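Local coordinates for protein GCN5-related N-acetyltransferase (Kribbella flavida, PDB 4MY0) that binds acetyl-CoA and probably transfers its acetyl group to an amine, perhaps that of an aminoglycoside, at residues 163-168 against 198-203; 289-294 against 350-355. All blocks are in the same frame, centred on the assembly; numbering follows the deposited sequence.

Interaction 1 of 2, residues 163-168 against 198-203; sequences AGAKDA and WLEDEE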
ATOM      1  N   ALA C 163      25.763  12.663  25.887  1.00 34.73           N
ATOM      2  CA  ALA C 163      26.250  11.657  26.821  1.00 32.21           C
ATOM      3  C   ALA C 163      26.997  10.550  26.085  1.00 31.81           C
ATOM      4  O   ALA C 163      26.886  10.414  24.857  1.00 28.29           O
ATOM      5  CB  ALA C 163      25.103  11.073  27.628  1.00 30.53           C
ATOM      6  N   GLY C 164      27.740   9.756  26.850  1.00 31.46           N
ATOM      7  CA  GLY C 164      28.405   8.578  26.327  1.00 32.05           C
ATOM      8  C   GLY C 164      28.588   7.484  27.366  1.00 33.35           C
ATOM      9  O   GLY C 164      27.936   7.483  28.417  1.00 32.99           O
ATOM     10  N   ALA C 165      29.497   6.559  27.073  1.00 33.46           N
ATOM     11  CA  ALA C 165      29.681   5.349  27.860  1.00 35.68           C
ATOM     12  C   ALA C 165      29.880   5.599  29.353  1.00 37.07           C
ATOM     13  O   ALA C 165      29.354   4.851  30.190  1.00 33.20           O
ATOM     14  CB  ALA C 165      30.858   4.551  27.310  1.00 39.94           C
ATOM     15  N   LYS C 166      30.654   6.631  29.682  1.00 36.11           N
ATOM     16  CA  LYS C 166      31.018   6.901  31.070  1.00 41.74           C
ATOM     17  C   LYS C 166      29.844   7.400  31.915  1.00 39.52           C
ATOM     18  O   LYS C 166      29.966   7.539  33.130  1.00 36.55           O
ATOM     19  CB  LYS C 166      32.163   7.911  31.134  1.00 49.81           C
ATOM     20  CG  LYS C 166      33.445   7.441  30.460  1.00 60.46           C
ATOM     21  CD  LYS C 166      33.544   7.952  29.020  1.00 67.51           C
ATOM     22  CE  LYS C 166      34.512   7.114  28.177  1.00 70.43           C
ATOM     23  NZ  LYS C 166      35.880   7.036  28.767  1.00 71.63           N
ATOM     24  N   ASP C 167      28.715   7.684  31.272  1.00 33.56           N
ATOM     25  CA  ASP C 167      27.548   8.168  31.988  1.00 32.50           C
ATOM     26  C   ASP C 167      26.607   7.033  32.387  1.00 33.48           C
ATOM     27  O   ASP C 167      25.514   7.274  32.899  1.00 31.64           O
ATOM     28  CB  ASP C 167      26.809   9.194  31.134  1.00 32.33           C
ATOM     29  CG  ASP C 167      27.646  10.431  30.868  1.00 37.54           C
ATOM     30  OD1 ASP C 167      28.075  11.077  31.851  1.00 40.11           O
ATOM     31  OD2 ASP C 167      27.878  10.750  29.675  1.00 37.49           O
ATOM     32  N   ALA C 168      27.032   5.795  32.153  1.00 34.46           N
ATOM     33  CA  ALA C 168      26.171   4.642  32.412  1.00 31.22           C
ATOM     34  C   ALA C 168      25.671   4.618  33.854  1.00 27.50           C
ATOM     35  O   ALA C 168      24.491   4.395  34.086  1.00 26.98           O
ATOM     36  CB  ALA C 168      26.896   3.340  32.081  1.00 33.90           C
ATOM     37  N   TRP C 198      25.444   0.215  25.128  1.00 32.00           N
ATOM     38  CA  TRP C 198      24.301   0.871  24.520  1.00 35.84           C
ATOM     39  C   TRP C 198      24.642   2.334  24.248  1.00 35.71           C
ATOM     40  O   TRP C 198      24.381   2.841  23.159  1.00 30.38           O
ATOM     41  CB  TRP C 198      23.120   0.717  25.489  1.00 35.52           C
ATOM     42  CG  TRP C 198      21.791   1.296  25.110  1.00 35.71           C
ATOM     43  CD1 TRP C 198      21.115   1.134  23.929  1.00 35.99           C
ATOM     44  CD2 TRP C 198      20.932   2.079  25.960  1.00 35.41           C
ATOM     45  NE1 TRP C 198      19.909   1.799  23.982  1.00 34.39           N
ATOM     46  CE2 TRP C 198      19.768   2.379  25.219  1.00 34.71           C
ATOM     47  CE3 TRP C 198      21.043   2.567  27.271  1.00 33.90           C
ATOM     48  CZ2 TRP C 198      18.719   3.143  25.748  1.00 33.72           C
ATOM     49  CZ3 TRP C 198      20.000   3.328  27.797  1.00 34.68           C
ATOM     50  CH2 TRP C 198      18.853   3.608  27.032  1.00 33.53           C
ATOM     51  N   LEU C 199      25.268   2.993  25.223  1.00 37.95           N
ATOM     52  CA  LEU C 199      25.610   4.410  25.103  1.00 33.16           C
ATOM     53  C   LEU C 199      26.846   4.647  24.240  1.00 35.95           C
ATOM     54  O   LEU C 199      27.028   5.745  23.721  1.00 38.56           O
ATOM     55  CB  LEU C 199      25.825   5.037  26.484  1.00 34.49           C
ATOM     56  CG  LEU C 199      24.620   5.064  27.429  1.00 33.07           C
ATOM     57  CD1 LEU C 199      25.007   5.613  28.798  1.00 30.40           C
ATOM     58  CD2 LEU C 199      23.477   5.864  26.830  1.00 27.21           C
ATOM     59  N   GLU C 200      27.702   3.635  24.094  1.00 37.16           N
ATOM     60  CA  GLU C 200      28.895   3.779  23.244  1.00 41.52           C
ATOM     61  C   GLU C 200      28.588   3.513  21.760  1.00 38.13           C
ATOM     62  O   GLU C 200      29.317   3.954  20.881  1.00 38.78           O
ATOM     63  CB  GLU C 200      30.048   2.888  23.735  1.00 47.19           C
ATOM     64  CG  GLU C 200      31.360   3.096  22.964  1.00 60.35           C
ATOM     65  CD  GLU C 200      32.596   2.726  23.770  1.00 75.21           C
ATOM     66  OE1 GLU C 200      32.486   2.599  25.008  1.00 79.57           O
ATOM     67  OE2 GLU C 200      33.681   2.562  23.164  1.00 80.75           O
ATOM     68  N   ASP C 201      27.502   2.792  21.493  1.00 36.74           N
ATOM     69  CA  ASP C 201      27.044   2.545  20.130  1.00 36.61           C
ATOM     70  C   ASP C 201      26.792   3.885  19.413  1.00 37.28           C
ATOM     71  O   ASP C 201      25.944   4.683  19.835  1.00 37.06           O
ATOM     72  CB  ASP C 201      25.774   1.684  20.181  1.00 35.98           C
ATOM     73  CG  ASP C 201      25.300   1.218  18.807  1.00 40.90           C
ATOM     74  OD1 ASP C 201      25.555   1.908  17.794  1.00 43.62           O
ATOM     75  OD2 ASP C 201      24.631   0.163  18.751  1.00 44.58           O
ATOM     76  N   GLU C 202      27.535   4.129  18.335  1.00 38.04           N
ATOM     77  CA  GLU C 202      27.443   5.391  17.595  1.00 42.71           C
ATOM     78  C   GLU C 202      26.068   5.653  16.970  1.00 35.40           C
ATOM     79  O   GLU C 202      25.770   6.777  16.577  1.00 36.94           O
ATOM     80  CB  GLU C 202      28.523   5.462  16.509  1.00 50.55           C
ATOM     81  CG  GLU C 202      29.824   6.117  16.955  1.00 60.11           C
ATOM     82  CD  GLU C 202      30.906   6.063  15.883  1.00 68.37           C
ATOM     83  OE1 GLU C 202      30.669   6.567  14.761  1.00 70.58           O
ATOM     84  OE2 GLU C 202      31.994   5.510  16.165  1.00 71.24           O
ATOM     85  N   GLU C 203      25.237   4.619  16.882  1.00 33.91           N
ATOM     86  CA  GLU C 203      23.902   4.751  16.298  1.00 35.81           C
ATOM     87  C   GLU C 203      22.881   5.231  17.318  1.00 31.05           C
ATOM     88  O   GLU C 203      21.756   5.604  16.968  1.00 30.51           O
ATOM     89  CB  GLU C 203      23.464   3.431  15.667  1.00 38.92           C
ATOM     90  CG  GLU C 203      24.501   2.915  14.675  1.00 50.10           C
ATOM     91  CD  GLU C 203      24.077   1.639  13.985  1.00 59.87           C
ATOM     92  OE1 GLU C 203      24.697   1.295  12.953  1.00 62.10           O
ATOM     93  OE2 GLU C 203      23.133   0.982  14.481  1.00 63.24           O
TER
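The loop between strand 161-162 and helix 168-182 meets the C-terminal end of helix 192-200, an arrangement consistent with the strand-helix-helix-strand opening of a GNAT fold; strand 161-162 pairs antiparallel with strand 205-209, and the two helices lie between them in the chain. Ala163 is bonded through its backbone to Ala206, and its methyl rests on Ala206 and Leu208. At Gly164 the chain turns. Gly164 O accepts from Asp167 N and lies 3.5 Å from Leu199 CD1. In return, Gly164 N gives a nearly straight bond (169°) to Asp167 OD2 at 3.0 Å, using the anti lone pair of that oxygen, so two bonds tie the ends of the short 3-10 turn together. Ala165, beginning that turn, comes nearest the facing backbone: Ala165 CB has Glu200 CB alongside at 4.0 Å and Glu200 OE1 at 3.4 Å. Glu200 gets there with CG anti to its backbone N (chi1 -175°) and an extended chain that carries the carboxylate past the methyl. Asp167 stands at the N-cap of helix 168-182, yet its carboxylate turns back over the loop, where OD1 forms a salt bridge with Arg161; this would probably keep the acid ionised. Ala168 closes the walk, Ala168 CA lying 3.9 Å from Leu199 CD1. Leu199 covers the most surface in the contact: CG anti to its carbonyl carbon, with chi2 extended (176°), brings CD1 against Gly164 O and on to the start of the next helix, while Ala206 and Val215 touch it from the strands. Past the end of helix 192-200 comes an Asx turn, Asp201 OD1 accepting Glu203 N at 2.9 Å from above the carboxylate plane.

Interaction 2 of 2, residues 289-294 against 350-355; sequences AAIAAR and ALYAGT
Two backbone carbonyls take the polar grip here, one from each helix end. Tyr352 OH donates to Ala290 O at 2.7 Å, approaching above the plane of that carbonyl. Going the other way, Arg294 NH2 donates to Tyr352 O at 2.9 Å, lying in the carbonyl plane though the bond is bent (136°); NE adds a weak second bond to the same oxygen. Arginine and tyrosine therefore reach toward each other tip to tip, each side chain finishing at the other segment's backbone. Arg294, CG anti to its backbone N and extended to NE, runs over one face of the phenol ring, with CD 4.1 Å from the centroid of the Tyr352 ring in a CH-pi contact. The guanidinium stands almost upright on the ring, their planes 84° apart, and has a cation-pi partner in Phe296. At the ring edge Ile291 CD1 touches Tyr352 CD1 at 4.0 Å, and Ala290 CB packs on CE1; Trp75 meets the ring edge-to-face. An alanine in place of Arg294 removes both donors to Tyr352 O and the methylenes CG and CD over the ring, which would probably loosen the hold on the helix end and leave the ring less firmly packed. Helix 345-352 ends in a Schellman motif at Gly354, so the buried positive charge faces the carbonyl end of a helix dipole, which is likely to favour it.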
ATOM      1  N   ALA C 289      10.106 -15.891  47.846  1.00 27.18           N
ATOM      2  CA  ALA C 289      11.201 -14.949  47.611  1.00 29.21           C
ATOM      3  C   ALA C 289      10.763 -13.844  46.661  1.00 28.30           C
ATOM      4  O   ALA C 289      11.191 -12.703  46.794  1.00 28.39           O
ATOM      5  CB  ALA C 289      12.442 -15.668  47.072  1.00 29.38           C
ATOM      6  N   ALA C 290       9.918 -14.185  45.692  1.00 24.60           N
ATOM      7  CA  ALA C 290       9.346 -13.177  44.793  1.00 23.35           C
ATOM      8  C   ALA C 290       8.481 -12.171  45.574  1.00 23.47           C
ATOM      9  O   ALA C 290       8.496 -10.958  45.305  1.00 23.32           O
ATOM     10  CB  ALA C 290       8.510 -13.859  43.694  1.00 22.25           C
ATOM     11  N   ILE C 291       7.705 -12.679  46.524  1.00 23.93           N
ATOM     12  CA  ILE C 291       6.848 -11.814  47.325  1.00 27.42           C
ATOM     13  C   ILE C 291       7.707 -10.941  48.246  1.00 29.48           C
ATOM     14  O   ILE C 291       7.473  -9.736  48.375  1.00 31.05           O
ATOM     15  CB  ILE C 291       5.845 -12.628  48.169  1.00 28.90           C
ATOM     16  CG1 ILE C 291       4.734 -13.211  47.286  1.00 29.84           C
ATOM     17  CG2 ILE C 291       5.287 -11.761  49.315  1.00 27.37           C
ATOM     18  CD1 ILE C 291       3.942 -12.141  46.487  1.00 26.43           C
ATOM     19  N   ALA C 292       8.710 -11.555  48.871  1.00 25.89           N
ATOM     20  CA  ALA C 292       9.592 -10.847  49.794  1.00 34.16           C
ATOM     21  C   ALA C 292      10.316  -9.687  49.126  1.00 32.58           C
ATOM     22  O   ALA C 292      10.604  -8.685  49.773  1.00 31.58           O
ATOM     23  CB  ALA C 292      10.604 -11.808  50.416  1.00 34.73           C
ATOM     24  N   ALA C 293      10.613  -9.818  47.834  1.00 26.23           N
ATOM     25  CA  ALA C 293      11.378  -8.780  47.137  1.00 28.66           C
ATOM     26  C   ALA C 293      10.495  -7.718  46.461  1.00 33.06           C
ATOM     27  O   ALA C 293      10.995  -6.670  46.044  1.00 36.25           O
ATOM     28  CB  ALA C 293      12.327  -9.412  46.130  1.00 31.67           C
ATOM     29  N   ARG C 294       9.191  -7.991  46.352  1.00 29.33           N
ATOM     30  CA  ARG C 294       8.265  -7.088  45.667  1.00 29.78           C
ATOM     31  C   ARG C 294       7.977  -5.836  46.492  1.00 30.51           C
ATOM     32  O   ARG C 294       7.951  -5.891  47.718  1.00 34.53           O
ATOM     33  CB  ARG C 294       6.936  -7.801  45.376  1.00 27.24           C
ATOM     34  CG  ARG C 294       6.076  -7.088  44.316  1.00 24.97           C
ATOM     35  CD  ARG C 294       4.719  -7.745  44.151  1.00 28.32           C
ATOM     36  NE  ARG C 294       4.040  -7.399  42.891  1.00 28.95           N
ATOM     37  CZ  ARG C 294       3.347  -6.275  42.701  1.00 29.57           C
ATOM     38  NH1 ARG C 294       3.259  -5.381  43.680  1.00 31.43           N
ATOM     39  NH2 ARG C 294       2.737  -6.036  41.540  1.00 32.03           N
ATOM     40  N   ALA C 350       0.050 -13.988  36.966  1.00 22.95           N
ATOM     41  CA  ALA C 350      -0.811 -12.871  36.574  1.00 23.70           C
ATOM     42  C   ALA C 350      -1.230 -12.032  37.796  1.00 27.27           C
ATOM     43  O   ALA C 350      -1.253 -10.796  37.737  1.00 26.62           O
ATOM     44  CB  ALA C 350      -2.030 -13.370  35.815  1.00 22.29           C
ATOM     45  N   LEU C 351      -1.559 -12.701  38.899  1.00 27.31           N
ATOM     46  CA  LEU C 351      -1.895 -11.997  40.139  1.00 25.82           C
ATOM     47  C   LEU C 351      -0.712 -11.147  40.620  1.00 25.36           C
ATOM     48  O   LEU C 351      -0.885  -9.983  41.009  1.00 25.79           O
ATOM     49  CB  LEU C 351      -2.305 -12.997  41.226  1.00 25.72           C
ATOM     50  CG  LEU C 351      -2.452 -12.439  42.638  1.00 29.86           C
ATOM     51  CD1 LEU C 351      -3.632 -11.503  42.686  1.00 29.58           C
ATOM     52  CD2 LEU C 351      -2.584 -13.542  43.705  1.00 30.25           C
ATOM     53  N   TYR C 352       0.488 -11.728  40.571  1.00 23.01           N
ATOM     54  CA  TYR C 352       1.720 -11.037  40.968  1.00 23.27           C
ATOM     55  C   TYR C 352       1.934  -9.796  40.114  1.00 25.12           C
ATOM     56  O   TYR C 352       2.481  -8.791  40.579  1.00 23.75           O
ATOM     57  CB  TYR C 352       2.914 -11.981  40.810  1.00 21.84           C
ATOM     58  CG  TYR C 352       4.239 -11.445  41.321  1.00 23.44           C
ATOM     59  CD1 TYR C 352       4.661 -11.727  42.615  1.00 25.26           C
ATOM     60  CD2 TYR C 352       5.081 -10.687  40.504  1.00 22.72           C
ATOM     61  CE1 TYR C 352       5.870 -11.252  43.096  1.00 24.12           C
ATOM     62  CE2 TYR C 352       6.312 -10.215  40.972  1.00 21.89           C
ATOM     63  CZ  TYR C 352       6.691 -10.510  42.274  1.00 25.83           C
ATOM     64  OH  TYR C 352       7.891 -10.058  42.778  1.00 21.75           O
ATOM     65  N   ALA C 353       1.499  -9.873  38.861  1.00 20.30           N
ATOM     66  CA  ALA C 353       1.670  -8.769  37.924  1.00 26.89           C
ATOM     67  C   ALA C 353       0.584  -7.700  38.054  1.00 29.32           C
ATOM     68  O   ALA C 353       0.625  -6.700  37.340  1.00 33.02           O
ATOM     69  CB  ALA C 353       1.706  -9.297  36.485  1.00 25.86           C
ATOM     70  N   GLY C 354      -0.396  -7.923  38.931  1.00 26.80           N
ATOM     71  CA  GLY C 354      -1.482  -6.971  39.124  1.00 26.94           C
ATOM     72  C   GLY C 354      -2.712  -7.147  38.231  1.00 29.21           C
ATOM     73  O   GLY C 354      -3.565  -6.267  38.160  1.00 29.83           O
ATOM     74  N   THR C 355      -2.829  -8.279  37.547  1.00 26.15           N
ATOM     75  CA  THR C 355      -4.040  -8.546  36.767  1.00 25.95           C
ATOM     76  C   THR C 355      -5.243  -8.651  37.724  1.00 31.17           C
ATOM     77  O   THR C 355      -5.168  -9.333  38.742  1.00 30.81           O
ATOM     78  CB  THR C 355      -3.874  -9.839  35.940  1.00 29.77           C
ATOM     79  OG1 THR C 355      -2.662  -9.754  35.177  1.00 30.82           O
ATOM     80  CG2 THR C 355      -5.055 -10.067  34.988  1.00 25.38           C
TER

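Overall arrangement
Followed from the N terminus, the chain first builds the acetyltransferase domain that carries one coenzyme A site, then enters the second GNAT-like region, where interaction 1 closes a loop of 29 residues, mostly helix, tying the turn before helix 168-182 to the end of helix 192-200, next to the paired strands 161-162 and 205-209. The chain goes on through strands 205-209 to 274-284 before interaction 2 opens. That second loop spans 55 residues and holds four strands of the five-stranded sheet of the sterol carrier protein domain, joining helix 287-293 to helix 345-352. The contacts follow in series, neither nested nor crossed. The centres of interactions 1 and 2 lie 33 Å apart, across the chain's centre.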